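Local coordinates for protein (2Z,6E)-hedycaryol synthase (Kitasatospora setae, PDB 4MC3) that catalyses the magnesium-dependent 1,11-cyclization of (2E,6E)-farnesyl diphosphate, with water, to (2Z,6E)-hedycaryol and diphosphate, at residues 15-21 with 57-63; 4-8 with 250-254; 199-205 with 278-284; 155-159 with 171-175; 208-213 with 264-268. All coordinates share one frame; numbering follows the deposited sequence.

Interaction 1: 15-21 with 57-63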
# COMPACT_ATOMS: atom_id res chain seq x y z
N LEU A 15 -1.34 -18.45 -0.36
CA LEU A 15 -0.74 -17.59 -1.35
C LEU A 15 -1.64 -17.58 -2.58
O LEU A 15 -1.79 -18.58 -3.24
CB LEU A 15 0.68 -18.02 -1.74
CG LEU A 15 1.36 -17.23 -2.83
CD1 LEU A 15 1.63 -15.83 -2.30
CD2 LEU A 15 2.67 -17.87 -3.27
N GLU A 16 -2.21 -16.42 -2.90
CA GLU A 16 -3.13 -16.20 -4.03
C GLU A 16 -2.54 -15.20 -5.04
O GLU A 16 -1.85 -14.26 -4.65
CB GLU A 16 -4.47 -15.63 -3.54
CG GLU A 16 -5.17 -16.45 -2.50
CD GLU A 16 -6.47 -15.86 -2.02
OE1 GLU A 16 -7.10 -15.00 -2.68
OE2 GLU A 16 -6.94 -16.34 -1.00
N CYS A 17 -2.79 -15.41 -6.32
CA CYS A 17 -2.27 -14.56 -7.37
C CYS A 17 -3.37 -14.43 -8.42
O CYS A 17 -4.14 -15.34 -8.66
CB CYS A 17 -0.97 -15.09 -7.98
SG CYS A 17 -0.02 -13.89 -8.95
N ASN A 18 -3.50 -13.25 -9.02
CA ASN A 18 -4.57 -13.06 -9.95
C ASN A 18 -4.37 -13.79 -11.28
O ASN A 18 -3.33 -13.63 -11.91
CB ASN A 18 -4.71 -11.55 -10.23
CG ASN A 18 -6.04 -11.22 -10.82
OD1 ASN A 18 -6.36 -11.70 -11.91
ND2 ASN A 18 -6.88 -10.47 -10.10
N PRO A 19 -5.37 -14.59 -11.73
CA PRO A 19 -5.26 -15.32 -13.00
C PRO A 19 -5.21 -14.41 -14.25
O PRO A 19 -4.84 -14.87 -15.35
CB PRO A 19 -6.54 -16.15 -13.01
CG PRO A 19 -7.48 -15.54 -12.07
CD PRO A 19 -6.68 -14.82 -11.04
N HIS A 20 -5.54 -13.11 -14.08
CA HIS A 20 -5.61 -12.19 -15.23
C HIS A 20 -4.34 -11.35 -15.48
O HIS A 20 -4.38 -10.36 -16.25
CB HIS A 20 -6.80 -11.25 -15.05
CG HIS A 20 -8.11 -11.93 -14.91
ND1 HIS A 20 -8.68 -12.66 -15.94
CD2 HIS A 20 -8.98 -12.00 -13.88
CE1 HIS A 20 -9.84 -13.15 -15.54
NE2 HIS A 20 -10.06 -12.73 -14.30
N LEU A 21 -3.24 -11.70 -14.84
CA LEU A 21 -1.99 -10.94 -14.91
C LEU A 21 -1.53 -10.62 -16.35
O LEU A 21 -1.19 -9.49 -16.67
CB LEU A 21 -0.88 -11.71 -14.21
CG LEU A 21 0.53 -11.16 -14.32
CD1 LEU A 21 0.64 -9.72 -13.85
CD2 LEU A 21 1.53 -12.03 -13.58
N ALA A 57 -0.85 -8.25 -9.17
CA ALA A 57 -1.51 -9.56 -9.19
C ALA A 57 -1.50 -10.16 -7.78
O ALA A 57 -2.41 -10.92 -7.43
CB ALA A 57 -0.84 -10.49 -10.17
N TYR A 58 -0.53 -9.78 -6.96
CA TYR A 58 -0.50 -10.21 -5.56
C TYR A 58 -1.30 -9.29 -4.61
O TYR A 58 -1.78 -9.71 -3.54
CB TYR A 58 0.92 -10.30 -5.00
CG TYR A 58 1.70 -11.52 -5.46
CD1 TYR A 58 2.85 -11.40 -6.18
CD2 TYR A 58 1.23 -12.80 -5.18
CE1 TYR A 58 3.59 -12.55 -6.56
CE2 TYR A 58 1.91 -13.94 -5.58
CZ TYR A 58 3.10 -13.80 -6.26
OH TYR A 58 3.78 -14.94 -6.65
N VAL A 59 -1.45 -8.02 -4.99
CA VAL A 59 -2.28 -7.11 -4.20
C VAL A 59 -3.77 -7.40 -4.30
O VAL A 59 -4.51 -7.35 -3.32
CB VAL A 59 -2.01 -5.61 -4.56
CG1 VAL A 59 -2.96 -4.72 -3.77
CG2 VAL A 59 -0.55 -5.24 -4.29
N TRP A 60 -4.23 -7.67 -5.54
CA TRP A 60 -5.61 -7.88 -5.88
C TRP A 60 -5.82 -9.24 -6.51
O TRP A 60 -6.33 -9.32 -7.63
CB TRP A 60 -6.16 -6.78 -6.81
CG TRP A 60 -5.98 -5.40 -6.27
CD1 TRP A 60 -6.68 -4.80 -5.25
CD2 TRP A 60 -5.07 -4.42 -6.75
NE1 TRP A 60 -6.20 -3.51 -5.05
CE2 TRP A 60 -5.21 -3.27 -5.96
CE3 TRP A 60 -4.09 -4.41 -7.77
CZ2 TRP A 60 -4.47 -2.13 -6.20
CZ3 TRP A 60 -3.34 -3.30 -7.97
CH2 TRP A 60 -3.52 -2.16 -7.17
N PRO A 61 -5.49 -10.33 -5.78
CA PRO A 61 -5.63 -11.67 -6.40
C PRO A 61 -7.01 -12.07 -6.82
O PRO A 61 -7.14 -12.91 -7.71
CB PRO A 61 -5.07 -12.62 -5.32
CG PRO A 61 -5.29 -11.84 -4.02
CD PRO A 61 -4.96 -10.41 -4.43
N ARG A 62 -8.04 -11.49 -6.20
CA ARG A 62 -9.42 -11.83 -6.46
C ARG A 62 -10.13 -10.89 -7.44
O ARG A 62 -11.33 -11.04 -7.69
CB ARG A 62 -10.20 -11.87 -5.14
CG ARG A 62 -9.56 -12.95 -4.24
CD ARG A 62 -10.22 -12.96 -2.86
NE ARG A 62 -9.60 -13.98 -2.01
CZ ARG A 62 -10.16 -14.50 -0.90
NH1 ARG A 62 -11.35 -14.07 -0.53
NH2 ARG A 62 -9.56 -15.45 -0.20
N ALA A 63 -9.42 -9.87 -7.90
CA ALA A 63 -10.07 -8.91 -8.76
C ALA A 63 -10.42 -9.45 -10.14
O ALA A 63 -9.72 -10.30 -10.69
CB ALA A 63 -9.13 -7.75 -8.94
O HOH W 1 -1.53 -12.19 -2.64
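The carbonyl oxygen of W60 is gripped by two donors, the side-chain amide of N18 and the backbone N of A63. N18 ND2 meets W60 O at 2.8 Å in the carbonyl plane, on a nearly straight bond (170° at the hydrogen). The same nitrogen gives a second bond, to A63 O at 2.9 Å, this time tilted from the carbonyl plane. Both acceptors lie close to the plane of the amide, which fixes its rotation, and N18 OD1 takes the backbone N of H20 at 2.7 Å in an Asx turn. With CG swung opposite its own backbone N (chi1 -162°), the amide drops into the turn W60 to A63 while N18 N bonds A57 O at 3.0 Å. Replacing N18 by an alanine is likely to leave the carbonyls of W60 and A63 without their shared donor and the turn at H20 without its acceptor.

At the other end, R62 holds E16 side-on: NE meets OE1 at 2.8 Å and NH2 meets OE2 at 2.9 Å. Each oxygen uses its syn lone pair, with the two planes only 4° apart; R62 NH1 turns to D294 of helix 286-309. Between these polar grips, C17 SG sits over one face of the Y58 ring, 4.1 Å from its centroid, and E16 CB packs on the ring of P61. The arrangement is an N-terminal loop laid over the end of helix 52-59, its Asx turn leading into helix 21-35 of the all-helical class I terpene synthase fold.

Interaction 2: 4-8 with 250-254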
# COMPACT_ATOMS: atom_id res chain seq x y z
N PHE A 4 23.73 -11.03 8.20
CA PHE A 4 22.68 -11.49 9.15
C PHE A 4 21.80 -12.57 8.52
O PHE A 4 21.69 -12.65 7.29
CB PHE A 4 21.84 -10.29 9.65
CG PHE A 4 20.80 -9.81 8.67
CD1 PHE A 4 19.52 -10.38 8.66
CD2 PHE A 4 21.07 -8.79 7.77
CE1 PHE A 4 18.55 -9.94 7.77
CE2 PHE A 4 20.11 -8.35 6.88
CZ PHE A 4 18.84 -8.91 6.87
N GLU A 5 21.15 -13.38 9.36
CA GLU A 5 20.24 -14.42 8.90
C GLU A 5 18.81 -13.90 8.86
O GLU A 5 18.22 -13.57 9.89
CB GLU A 5 20.30 -15.63 9.82
CG GLU A 5 21.66 -16.31 9.84
CD GLU A 5 21.76 -17.40 10.88
OE1 GLU A 5 20.75 -18.10 11.12
OE2 GLU A 5 22.86 -17.57 11.45
N ILE A 6 18.26 -13.81 7.66
CA ILE A 6 16.88 -13.38 7.44
C ILE A 6 15.94 -14.30 8.19
O ILE A 6 16.01 -15.50 8.00
CB ILE A 6 16.52 -13.44 5.94
CG1 ILE A 6 17.25 -12.35 5.16
CG2 ILE A 6 15.01 -13.32 5.73
CD1 ILE A 6 16.61 -10.98 5.26
N PRO A 7 15.03 -13.76 9.01
CA PRO A 7 14.07 -14.63 9.69
C PRO A 7 13.27 -15.52 8.72
O PRO A 7 13.09 -15.18 7.55
CB PRO A 7 13.15 -13.65 10.42
CG PRO A 7 13.96 -12.42 10.60
CD PRO A 7 14.82 -12.34 9.37
N ASP A 8 12.81 -16.66 9.22
CA ASP A 8 12.02 -17.58 8.40
C ASP A 8 10.58 -17.18 8.61
O ASP A 8 9.84 -17.83 9.33
CB ASP A 8 12.25 -19.05 8.81
CG ASP A 8 13.40 -19.69 8.05
OD1 ASP A 8 13.24 -19.91 6.82
OD2 ASP A 8 14.44 -19.98 8.67
N LEU A 250 23.42 -5.85 14.17
CA LEU A 250 22.44 -5.86 13.07
C LEU A 250 21.47 -7.04 13.19
O LEU A 250 20.25 -6.89 13.00
CB LEU A 250 23.16 -5.92 11.72
CG LEU A 250 22.31 -5.82 10.45
CD1 LEU A 250 21.31 -4.67 10.51
CD2 LEU A 250 23.19 -5.66 9.22
N GLN A 251 22.02 -8.21 13.51
CA GLN A 251 21.20 -9.38 13.79
C GLN A 251 20.25 -9.19 14.96
O GLN A 251 19.11 -9.65 14.91
CB GLN A 251 22.08 -10.60 14.07
CG GLN A 251 21.28 -11.88 14.18
CD GLN A 251 20.78 -12.34 12.83
OE1 GLN A 251 21.57 -12.63 11.94
NE2 GLN A 251 19.45 -12.37 12.65
N GLU A 252 20.73 -8.56 16.02
CA GLU A 252 19.90 -8.29 17.17
C GLU A 252 18.75 -7.34 16.80
O GLU A 252 17.65 -7.52 17.25
CB GLU A 252 20.72 -7.70 18.31
CG GLU A 252 21.58 -8.76 19.01
CD GLU A 252 22.63 -8.19 19.96
OE1 GLU A 252 23.19 -7.09 19.68
OE2 GLU A 252 22.89 -8.85 20.99
N ALA A 253 19.03 -6.33 15.99
CA ALA A 253 17.96 -5.41 15.56
C ALA A 253 16.95 -6.12 14.65
O ALA A 253 15.73 -5.88 14.76
CB ALA A 253 18.53 -4.21 14.88
N VAL A 254 17.44 -6.96 13.75
CA VAL A 254 16.60 -7.78 12.89
C VAL A 254 15.70 -8.68 13.72
O VAL A 254 14.49 -8.83 13.41
CB VAL A 254 17.43 -8.63 11.89
CG1 VAL A 254 16.58 -9.73 11.24
CG2 VAL A 254 18.01 -7.73 10.81
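L250 and V254, one helical turn apart, receive the F4 ring, while Q251 between them takes hold of the backbone: the extended N-terminal segment lies across the first turn of helix 250-282 in the all-helical terpene cyclase domain. L250 makes a light contact, its CD2 lying 4.0 Å from F4 CD2. Q251 carries the polar part. Its CG stands opposite the backbone N, and the bend at chi2 (72°) lays the amide alongside the backbone of E5, where it meets both the N-H and the C=O. E5 N gives a short bond of 2.7 Å to Q251 OE1, in the carbonyl plane and on a lone pair. Q251 NE2 returns a longer one of 3.3 Å to E5 O, straight at the hydrogen (171°) though tilted from the carbonyl plane. NE2 has a further partner in D255, which helps to orient the amide.

V254 uses both methyls. CG2 stands over a face of the F4 ring, 3.9 Å from its centroid, a CH-pi contact set toward the rim. The N-terminal segment also leans on V223 of helix 204-225, and the F4 side chain lies about 9 Å from that of S225, probably a magnesium ligand. V254 CG1, also near the rim of the F4 ring, rests 3.7 Å from P7 CD.

Interaction 3: 199-205 with 278-284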
# COMPACT_ATOMS: atom_id res chain seq x y z
N SER A 199 -19.42 2.99 7.71
CA SER A 199 -19.40 2.47 9.06
C SER A 199 -18.61 1.18 9.25
O SER A 199 -18.34 0.77 10.38
CB SER A 199 -20.84 2.24 9.55
OG SER A 199 -21.45 1.17 8.86
N VAL A 200 -18.30 0.49 8.15
CA VAL A 200 -17.44 -0.70 8.16
C VAL A 200 -16.01 -0.32 7.76
O VAL A 200 -15.05 -0.78 8.41
CB VAL A 200 -17.97 -1.78 7.18
CG1 VAL A 200 -17.01 -2.96 7.08
CG2 VAL A 200 -19.34 -2.24 7.65
N ARG A 201 -15.86 0.53 6.75
CA ARG A 201 -14.52 0.92 6.24
C ARG A 201 -13.65 1.52 7.34
O ARG A 201 -12.45 1.28 7.38
CB ARG A 201 -14.63 1.93 5.11
CG ARG A 201 -13.32 2.18 4.39
CD ARG A 201 -13.44 3.16 3.25
NE ARG A 201 -14.30 2.71 2.16
CZ ARG A 201 -15.51 3.19 1.86
NH1 ARG A 201 -16.10 4.17 2.57
NH2 ARG A 201 -16.17 2.66 0.85
N THR A 202 -14.27 2.24 8.27
CA THR A 202 -13.56 2.99 9.29
C THR A 202 -13.96 2.53 10.71
O THR A 202 -13.71 3.24 11.71
CB THR A 202 -13.84 4.51 9.15
OG1 THR A 202 -15.22 4.77 9.40
CG2 THR A 202 -13.49 5.05 7.77
N CYS A 203 -14.55 1.34 10.83
CA CYS A 203 -14.81 0.76 12.15
C CYS A 203 -13.49 0.36 12.85
O CYS A 203 -12.42 0.24 12.17
CB CYS A 203 -15.78 -0.42 12.05
SG CYS A 203 -15.17 -2.02 11.51
N GLY A 204 -13.55 0.15 14.16
CA GLY A 204 -12.37 -0.14 14.95
C GLY A 204 -11.61 -1.36 14.48
O GLY A 204 -10.39 -1.28 14.25
N PRO A 205 -12.32 -2.50 14.31
CA PRO A 205 -11.57 -3.67 13.90
C PRO A 205 -10.96 -3.50 12.50
O PRO A 205 -9.87 -4.03 12.25
CB PRO A 205 -12.63 -4.79 13.92
CG PRO A 205 -13.62 -4.36 14.97
CD PRO A 205 -13.64 -2.86 14.90
N GLU A 278 -18.21 -7.13 14.98
CA GLU A 278 -18.68 -5.79 14.69
C GLU A 278 -19.72 -5.82 13.55
O GLU A 278 -20.64 -5.02 13.55
CB GLU A 278 -17.50 -4.86 14.31
CG GLU A 278 -17.87 -3.46 13.79
CD GLU A 278 -18.57 -2.59 14.85
OE1 GLU A 278 -18.56 -2.99 16.03
OE2 GLU A 278 -19.10 -1.49 14.53
N LEU A 279 -19.53 -6.70 12.57
CA LEU A 279 -20.52 -6.79 11.47
C LEU A 279 -21.92 -7.16 12.04
O LEU A 279 -22.93 -6.61 11.61
CB LEU A 279 -20.06 -7.79 10.41
CG LEU A 279 -18.78 -7.35 9.63
CD1 LEU A 279 -18.31 -8.47 8.73
CD2 LEU A 279 -19.04 -6.10 8.81
N ASP A 280 -21.95 -8.07 13.02
CA ASP A 280 -23.20 -8.45 13.76
C ASP A 280 -23.84 -7.27 14.53
O ASP A 280 -25.05 -7.10 14.50
CB ASP A 280 -22.84 -9.61 14.68
CG ASP A 280 -22.55 -10.90 13.90
OD1 ASP A 280 -22.82 -10.94 12.68
OD2 ASP A 280 -22.07 -11.87 14.51
N ARG A 281 -23.04 -6.48 15.23
CA ARG A 281 -23.51 -5.27 15.92
C ARG A 281 -24.16 -4.23 15.01
O ARG A 281 -25.03 -3.47 15.45
CB ARG A 281 -22.36 -4.62 16.69
CG ARG A 281 -21.91 -5.43 17.90
CD ARG A 281 -20.94 -4.63 18.76
NE ARG A 281 -20.09 -5.52 19.55
CZ ARG A 281 -18.82 -5.81 19.28
NH1 ARG A 281 -18.16 -6.64 20.08
NH2 ARG A 281 -18.19 -5.28 18.22
N GLN A 282 -23.74 -4.20 13.74
CA GLN A 282 -24.26 -3.20 12.80
C GLN A 282 -25.55 -3.65 12.11
O GLN A 282 -26.28 -2.82 11.58
CB GLN A 282 -23.21 -2.80 11.77
CG GLN A 282 -22.10 -1.96 12.39
CD GLN A 282 -21.26 -1.19 11.39
OE1 GLN A 282 -21.73 -0.76 10.33
NE2 GLN A 282 -19.99 -0.98 11.75
N ALA A 283 -25.83 -4.95 12.13
CA ALA A 283 -27.02 -5.49 11.47
C ALA A 283 -27.09 -5.13 9.99
O ALA A 283 -28.07 -4.64 9.50
CB ALA A 283 -28.29 -5.06 12.19
N LEU A 284 -26.03 -5.46 9.28
CA LEU A 284 -25.89 -5.12 7.86
C LEU A 284 -26.61 -6.08 6.93
O LEU A 284 -26.82 -7.27 7.24
CB LEU A 284 -24.40 -5.15 7.52
CG LEU A 284 -23.57 -4.15 8.29
CD1 LEU A 284 -22.09 -4.54 8.22
CD2 LEU A 284 -23.84 -2.75 7.77
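Two first torsions bring S199 and Q282 together: OG of S199 stands between its backbone N and carbonyl carbon (chi1 69°), and Q282 extends beyond CG from a chi1 of -71°. The amide end of Q282 thereby meets the short helix 198-201. Q282 NE2 donates to S199 O at 2.8 Å, from well above the carbonyl plane rather than on a lone pair. Its second bond runs back one turn to E278 OE2 at 3.0 Å, on the anti side of that oxygen. S199 OG to Q282 OE1 measures 2.4 Å, shorter than is normal for such a bond, and its detail is doubtful.

A leucine in place of Q282 would probably leave S199 O and E278 OE2 without their common amide donor, with E278 held mainly by its salt bridge to R281.

Apolar groups fill in around this pair. V200 CG2 presses on L284 CD1 at 3.6 Å and also touches L279 CD2, while C203 SG lies against E278 CG at 3.8 Å. P205 CG in turn leans on E278 CB. The contact joins the break between helices 198-201 and 204-225, where C203 serves as N-cap, to the C-terminal end of helix 250-282, a junction of helix ends within the alpha-helical terpene cyclase fold.

Interaction 4: 155-159 with 171-175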
# COMPACT_ATOMS: atom_id res chain seq x y z
N THR A 155 7.66 14.34 4.68
CA THR A 155 8.00 14.05 6.08
C THR A 155 9.41 13.51 6.28
O THR A 155 10.19 14.00 7.14
CB THR A 155 7.00 13.09 6.69
OG1 THR A 155 5.72 13.70 6.61
CG2 THR A 155 7.35 12.80 8.18
N GLU A 156 9.77 12.51 5.49
CA GLU A 156 11.06 11.89 5.67
C GLU A 156 12.19 12.86 5.32
O GLU A 156 13.20 12.88 6.02
CB GLU A 156 11.09 10.55 4.93
CG GLU A 156 10.05 9.61 5.57
CD GLU A 156 10.20 8.13 5.26
OE1 GLU A 156 10.79 7.84 4.19
OE2 GLU A 156 9.70 7.27 6.10
N ALA A 157 12.00 13.72 4.31
CA ALA A 157 13.05 14.67 3.95
C ALA A 157 13.24 15.69 5.10
O ALA A 157 14.36 16.09 5.38
CB ALA A 157 12.71 15.36 2.64
N GLY A 158 12.15 16.06 5.76
CA GLY A 158 12.18 17.00 6.91
C GLY A 158 12.95 16.43 8.08
O GLY A 158 13.79 17.09 8.67
N LEU A 159 12.65 15.18 8.40
CA LEU A 159 13.36 14.42 9.42
C LEU A 159 14.85 14.27 9.15
O LEU A 159 15.66 14.30 10.10
CB LEU A 159 12.71 13.04 9.62
CG LEU A 159 11.36 13.15 10.34
CD1 LEU A 159 10.63 11.83 10.33
CD2 LEU A 159 11.44 13.68 11.77
N TYR A 171 7.86 6.61 13.26
CA TYR A 171 8.18 5.91 12.00
C TYR A 171 7.05 4.99 11.61
O TYR A 171 6.58 5.00 10.45
CB TYR A 171 9.52 5.18 12.06
CG TYR A 171 9.77 4.24 10.87
CD1 TYR A 171 10.08 4.73 9.63
CD2 TYR A 171 9.62 2.87 11.00
CE1 TYR A 171 10.29 3.88 8.57
CE2 TYR A 171 9.83 2.01 9.95
CZ TYR A 171 10.19 2.53 8.73
OH TYR A 171 10.38 1.70 7.64
N LEU A 172 6.57 4.15 12.54
CA LEU A 172 5.52 3.20 12.14
C LEU A 172 4.22 3.92 11.73
O LEU A 172 3.49 3.48 10.85
CB LEU A 172 5.21 2.16 13.23
CG LEU A 172 6.37 1.27 13.68
CD1 LEU A 172 5.92 0.31 14.80
CD2 LEU A 172 6.88 0.49 12.50
N ASP A 173 3.94 5.04 12.37
CA ASP A 173 2.73 5.80 12.08
C ASP A 173 2.77 6.27 10.63
O ASP A 173 1.71 6.29 9.98
CB ASP A 173 2.63 7.02 12.98
CG ASP A 173 2.15 6.70 14.39
OD1 ASP A 173 1.63 5.59 14.64
OD2 ASP A 173 2.17 7.63 15.23
N ARG A 174 3.92 6.67 10.13
CA ARG A 174 4.09 7.09 8.72
C ARG A 174 4.32 5.92 7.76
O ARG A 174 3.80 5.93 6.59
CB ARG A 174 5.11 8.18 8.54
CG ARG A 174 6.51 7.78 8.65
CD ARG A 174 7.39 9.00 8.29
NE ARG A 174 8.74 8.64 8.59
CZ ARG A 174 9.29 8.76 9.82
NH1 ARG A 174 10.53 8.37 10.01
NH2 ARG A 174 8.60 9.28 10.83
N ARG A 175 4.98 4.87 8.23
CA ARG A 175 5.29 3.72 7.42
C ARG A 175 4.03 2.98 6.96
O ARG A 175 4.00 2.39 5.87
CB ARG A 175 6.23 2.76 8.16
CG ARG A 175 6.76 1.65 7.33
CD ARG A 175 7.59 2.12 6.17
NE ARG A 175 8.26 1.00 5.54
CZ ARG A 175 8.14 0.67 4.26
NH1 ARG A 175 7.39 1.40 3.41
NH2 ARG A 175 8.75 -0.39 3.84
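R174 and L159 approach from opposite directions, and the flat guanidinium ends up sandwiched. L159 CD1 lies over one face, 3.4 Å from R174 CZ and a close 3.3 Å from R174 NH2; the other face is backed by CA of Y171, one turn earlier in R174's own helix. E156 comes to the edge instead. Its OE2 lies in the guanidinium plane and accepts from R174 NE at 3.0 Å (156° at the hydrogen). The carboxylate itself is turned almost perpendicular, 81° between the planes, and the salt bridge is a single bond to the anti lone pair rather than a paired side-on grip.

The arginine reaches this place because CG stands between the backbone N and the carbonyl carbon (chi1 75°), after which the chain runs extended to NE. On the way R174 CD passes T155 CG2 at 3.8 Å. E156 OE1 has its own partner, the hydroxyl of Y234, which helps to fix the rotation of the carboxylate. Farther along, the Y171 hydroxyl and R175, the latter a probable substrate-binding residue, both turn to D222, within the NXXXSXXXE motif that presumably binds magnesium.

The chemistry is that of a buried ion pair between helices 136-160 and 168-178. With hydrocarbon over one guanidinium face and backbone over the other, E156 probably balances much of the charge on R174, and the attraction is likely to be strengthened by burial away from solvent.

Interaction 5: 208-213 with 264-268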
# COMPACT_ATOMS: atom_id res chain seq x y z
N LYS A 208 -7.80 -1.44 12.73
CA LYS A 208 -6.78 -2.23 13.39
C LYS A 208 -6.18 -3.19 12.41
O LYS A 208 -4.94 -3.43 12.38
CB LYS A 208 -7.40 -2.95 14.58
CG LYS A 208 -6.48 -3.87 15.40
CD LYS A 208 -7.28 -4.41 16.59
CE LYS A 208 -6.53 -5.49 17.35
NZ LYS A 208 -7.22 -5.90 18.61
N LEU A 209 -7.05 -3.83 11.62
CA LEU A 209 -6.59 -4.77 10.58
C LEU A 209 -5.73 -4.07 9.52
O LEU A 209 -4.68 -4.62 9.12
CB LEU A 209 -7.84 -5.39 9.89
CG LEU A 209 -7.58 -6.35 8.72
CD1 LEU A 209 -6.76 -7.54 9.13
CD2 LEU A 209 -8.92 -6.79 8.13
N ARG A 210 -6.21 -2.93 9.06
CA ARG A 210 -5.52 -2.17 8.00
C ARG A 210 -4.11 -1.77 8.51
O ARG A 210 -3.12 -1.95 7.81
CB ARG A 210 -6.33 -0.92 7.64
CG ARG A 210 -5.74 0.04 6.62
CD ARG A 210 -6.58 1.28 6.33
NE ARG A 210 -7.87 0.86 5.80
CZ ARG A 210 -9.07 0.94 6.42
NH1 ARG A 210 -9.23 1.53 7.57
NH2 ARG A 210 -10.13 0.43 5.81
N ARG A 211 -4.01 -1.23 9.71
CA ARG A 211 -2.72 -0.82 10.26
C ARG A 211 -1.80 -1.99 10.45
O ARG A 211 -0.62 -1.95 10.02
CB ARG A 211 -2.90 -0.04 11.57
CG ARG A 211 -1.54 0.22 12.25
CD ARG A 211 -1.71 1.04 13.52
NE ARG A 211 -0.45 1.04 14.25
CZ ARG A 211 0.41 2.05 14.36
NH1 ARG A 211 0.20 3.22 13.80
NH2 ARG A 211 1.50 1.85 15.09
N ALA A 212 -2.27 -3.07 11.07
CA ALA A 212 -1.41 -4.20 11.33
C ALA A 212 -0.98 -4.90 10.08
O ALA A 212 0.19 -5.34 9.96
CB ALA A 212 -2.09 -5.18 12.28
N GLY A 213 -1.89 -5.05 9.11
CA GLY A 213 -1.52 -5.67 7.87
C GLY A 213 -0.49 -4.84 7.13
O GLY A 213 0.51 -5.37 6.58
N GLN A 264 2.39 -8.00 14.66
CA GLN A 264 1.44 -7.54 13.66
C GLN A 264 0.55 -8.67 13.14
O GLN A 264 -0.66 -8.44 12.95
CB GLN A 264 2.09 -6.79 12.47
CG GLN A 264 2.99 -5.61 12.83
CD GLN A 264 2.32 -4.70 13.81
OE1 GLN A 264 1.21 -4.21 13.60
NE2 GLN A 264 2.98 -4.50 14.94
N LEU A 265 1.16 -9.82 12.88
CA LEU A 265 0.42 -11.00 12.47
C LEU A 265 -0.69 -11.35 13.45
O LEU A 265 -1.84 -11.59 13.04
CB LEU A 265 1.31 -12.21 12.23
CG LEU A 265 0.53 -13.49 11.93
CD1 LEU A 265 -0.33 -13.39 10.67
CD2 LEU A 265 1.56 -14.62 11.85
N HIS A 266 -0.34 -11.43 14.73
CA HIS A 266 -1.33 -11.78 15.73
C HIS A 266 -2.41 -10.72 15.89
O HIS A 266 -3.57 -11.04 16.10
CB HIS A 266 -0.65 -12.18 17.02
CG HIS A 266 0.03 -13.51 16.92
ND1 HIS A 266 -0.67 -14.70 16.99
CD2 HIS A 266 1.31 -13.85 16.65
CE1 HIS A 266 0.17 -15.71 16.82
NE2 HIS A 266 1.37 -15.22 16.61
N THR A 267 -2.05 -9.45 15.65
CA THR A 267 -3.01 -8.36 15.61
C THR A 267 -3.97 -8.50 14.40
O THR A 267 -5.18 -8.21 14.52
CB THR A 267 -2.29 -7.00 15.61
OG1 THR A 267 -1.46 -6.90 16.79
CG2 THR A 267 -3.24 -5.87 15.64
N VAL A 268 -3.44 -8.91 13.24
CA VAL A 268 -4.29 -9.20 12.08
C VAL A 268 -5.31 -10.30 12.40
O VAL A 268 -6.50 -10.16 12.11
CB VAL A 268 -3.48 -9.55 10.81
CG1 VAL A 268 -4.35 -10.21 9.74
CG2 VAL A 268 -2.84 -8.25 10.30
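K208 reaches across T267 with a fully extended chain, and its atoms can be followed outward one by one. CB leads out of helix 204-225, with CG opposite the backbone N (chi1 179°), and the first contact is made at CG, which comes within 3.8 Å of T267 CG2. After CD the chain touches the same methyl again, K208 CE standing 3.7 Å from T267 CG2. The two side chains run at about a right angle, so the aliphatic part of the lysine lies over the threonine methyl. Beyond it, NZ forms a salt bridge with E274, farther along helix 250-282.

Deeper between the helices the packing is made by small groups. A212 CB points at the opposing helix and meets T267 CG2 at 3.6 Å and V268 CG2 at 3.7 Å. The alanine thus lets the backbones come close, its CA lying 5.0 Å from that of Q264. Q264 CB rests 3.5 Å from A212 O. G213 adds no side chain, and V268 CG2 settles against its backbone N. The other methyl of V268, CG1, meets L209 CD1 at 3.6 Å. T267 OG1 takes no part, being bonded to A263 O in its own helix.

The two segments run almost antiparallel, at 155° with axes 8.4 Å apart, which is close for helices. L209 also packs on A296 and V299 of helix 286-309, R211 pairs with D173 of helix 168-178, and L265 turns to P12 and F13. The pair is thus partly buried, flanked by those two helices and by the N-terminal loop.

The five contacts illustrate how chemistry follows place in an all-helical fold. Interactions 3 and 5 both use helices 204-225 and 250-282, interaction 3 also drawing in helix 198-201. Interaction 5 is close apolar packing along their lengths, whereas interaction 3, near the helix ends, relies on the amide of Q282, bonded to one backbone carbonyl and to a carboxylate. The two touch where R201 O meets R210 NH2, probably a hydrogen bond. Interaction 4 is the most buried and centres on one ion pair; the D173-R211 salt bridge links it to interaction 5. Interactions 1 and 2 tie the N-terminal region to the helices, interaction 2 at the surface and interaction 1 partly buried, and both lean on backbone hydrogen bonds to side-chain amides.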